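Local atomic coordinates of CupA (Streptococcus pneumoniae, PDB entry 4F2E), a protein that binds copper(I) in a cupredoxin-like domain and probably serves as a copper chaperone in the copper resistance of the pneumococcus. Residues G12-R17 / V35-V40. Residues are numbered along the deposited sequence; the frame is centred on the assembly and turned at random.
Sequences GYQEIR and VPARIV
Gln14 and Ile16 give both their N-H and C=O groups to residues 35-40, and these four backbone hydrogen bonds zip two parallel strands together. Gln14 N donates to Pro36 O and Gln14 O accepts from Arg38 N; two residues on, Ile16 N reaches Arg38 O at 3.0 Å and Val40 N reaches Ile16 O. Three of these carbonyls also receive a CA-H group, as where Glu15 CA lies 3.2 Å from Arg38 O.

On the face carrying Glu15, Arg17, Arg38 and Val40 the main polar link is a salt bridge. Glu15 has CG anti to its backbone N (chi1 178°) and an extended chain, which carries the carboxylate alongside Arg38. There OE1 takes a nearly straight bond from Arg38 NE at 2.8 Å; NE meets it on the anti side, slightly out of the carboxylate plane, and OE1 itself lies in the guanidinium plane, while NH2 adds a weak second bond to the same oxygen. Carboxylate and guanidinium planes are turned 56° apart. Arg38 CD meanwhile rests 3.8 Å from Tyr13 CE1, and Val40 CG1 lies over one face of the Arg17 guanidinium, whose NH1 forms a salt bridge with Glu69.

The face of Gln14, Ile16, Ala37 and Ile39 is buried. Gln14 has CG between its backbone N and carbonyl carbon (chi1 62°), which sets CG 3.8 Å from Ala37 CB, and the extended chain carries the amide on to Val35. Its NE2 donates to Val35 O at 2.8 Å, tilted from the carbonyl plane, and its OE1 accepts from Lys32 N and Gln9 NE2, so both ends of the amide are satisfied. Further along, Ile16 and Ile39 lie side by side, touching CG2 to CG2 at 4.0 Å.

With strands 5-10 and 69-74 pairing at its outer edges, this parallel pair belongs to the beta-sandwich characteristic of the cupredoxin fold.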
# COMPACT_ATOMS: atom_id res chain seq x y z
N GLY A 12 13.60 -11.55 5.63
CA GLY A 12 13.00 -11.13 6.88
C GLY A 12 11.91 -10.08 6.73
O GLY A 12 11.47 -9.49 7.71
N TYR A 13 11.50 -9.84 5.49
CA TYR A 13 10.39 -8.93 5.24
C TYR A 13 9.55 -9.42 4.06
O TYR A 13 9.82 -10.47 3.49
CB TYR A 13 10.89 -7.51 4.99
CG TYR A 13 11.82 -7.34 3.81
CD1 TYR A 13 11.32 -7.04 2.54
CD2 TYR A 13 13.20 -7.46 3.95
CE1 TYR A 13 12.17 -6.88 1.46
CE2 TYR A 13 14.05 -7.30 2.88
CZ TYR A 13 13.53 -7.01 1.63
OH TYR A 13 14.39 -6.85 0.56
N GLN A 14 8.52 -8.65 3.72
CA GLN A 14 7.72 -8.92 2.54
C GLN A 14 7.53 -7.61 1.80
O GLN A 14 7.45 -6.56 2.42
CB GLN A 14 6.37 -9.54 2.91
CG GLN A 14 5.48 -8.65 3.78
CD GLN A 14 4.23 -9.37 4.25
OE1 GLN A 14 3.66 -10.19 3.53
NE2 GLN A 14 3.80 -9.06 5.47
N GLU A 15 7.48 -7.68 0.48
CA GLU A 15 7.46 -6.48 -0.33
C GLU A 15 6.45 -6.58 -1.46
O GLU A 15 6.31 -7.63 -2.09
CB GLU A 15 8.85 -6.22 -0.92
CG GLU A 15 8.93 -5.00 -1.82
CD GLU A 15 10.33 -4.76 -2.30
OE1 GLU A 15 11.18 -4.33 -1.48
OE2 GLU A 15 10.60 -5.00 -3.50
N ILE A 16 5.75 -5.49 -1.70
CA ILE A 16 4.87 -5.41 -2.85
C ILE A 16 4.97 -4.03 -3.45
O ILE A 16 5.12 -3.03 -2.74
CB ILE A 16 3.42 -5.75 -2.48
CG1 ILE A 16 2.56 -5.87 -3.74
CG2 ILE A 16 2.86 -4.72 -1.51
CD1 ILE A 16 1.28 -6.62 -3.54
N ARG A 17 4.92 -3.97 -4.78
CA ARG A 17 5.04 -2.72 -5.50
C ARG A 17 3.68 -2.27 -6.01
O ARG A 17 2.93 -3.05 -6.59
CB ARG A 17 6.02 -2.86 -6.66
CG ARG A 17 7.42 -3.27 -6.23
CD ARG A 17 8.38 -3.28 -7.42
NE ARG A 17 8.46 -1.97 -8.05
CZ ARG A 17 9.33 -1.02 -7.70
NH1 ARG A 17 9.33 0.15 -8.32
NH2 ARG A 17 10.19 -1.24 -6.71
N VAL A 35 4.75 -10.33 9.44
CA VAL A 35 5.98 -10.13 8.69
C VAL A 35 6.13 -8.66 8.30
O VAL A 35 5.24 -8.09 7.68
CB VAL A 35 6.00 -11.00 7.42
CG1 VAL A 35 7.26 -10.74 6.62
CG2 VAL A 35 5.89 -12.47 7.78
N PRO A 36 7.26 -8.04 8.68
CA PRO A 36 7.48 -6.63 8.34
C PRO A 36 7.29 -6.40 6.84
O PRO A 36 7.80 -7.18 6.03
CB PRO A 36 8.94 -6.40 8.73
CG PRO A 36 9.18 -7.40 9.82
CD PRO A 36 8.39 -8.61 9.44
N ALA A 37 6.55 -5.36 6.48
CA ALA A 37 6.17 -5.14 5.09
C ALA A 37 6.72 -3.84 4.51
O ALA A 37 6.83 -2.82 5.20
CB ALA A 37 4.65 -5.18 4.95
N ARG A 38 7.07 -3.91 3.23
CA ARG A 38 7.43 -2.76 2.43
C ARG A 38 6.41 -2.66 1.31
O ARG A 38 6.33 -3.54 0.45
CB ARG A 38 8.82 -2.94 1.82
CG ARG A 38 9.97 -2.81 2.79
CD ARG A 38 11.28 -3.29 2.17
NE ARG A 38 11.47 -2.81 0.81
CZ ARG A 38 11.93 -1.60 0.49
NH1 ARG A 38 12.23 -0.73 1.45
NH2 ARG A 38 12.08 -1.25 -0.78
N ILE A 39 5.62 -1.59 1.32
CA ILE A 39 4.67 -1.34 0.25
C ILE A 39 5.22 -0.15 -0.53
O ILE A 39 5.20 0.98 -0.06
CB ILE A 39 3.26 -1.06 0.80
CG1 ILE A 39 2.87 -2.16 1.79
CG2 ILE A 39 2.25 -0.99 -0.34
CD1 ILE A 39 1.57 -1.90 2.52
N VAL A 40 5.76 -0.45 -1.71
CA VAL A 40 6.52 0.52 -2.47
C VAL A 40 5.64 1.22 -3.49
O VAL A 40 5.23 0.62 -4.49
CB VAL A 40 7.70 -0.16 -3.19
CG1 VAL A 40 8.57 0.88 -3.88
CG2 VAL A 40 8.51 -0.99 -2.21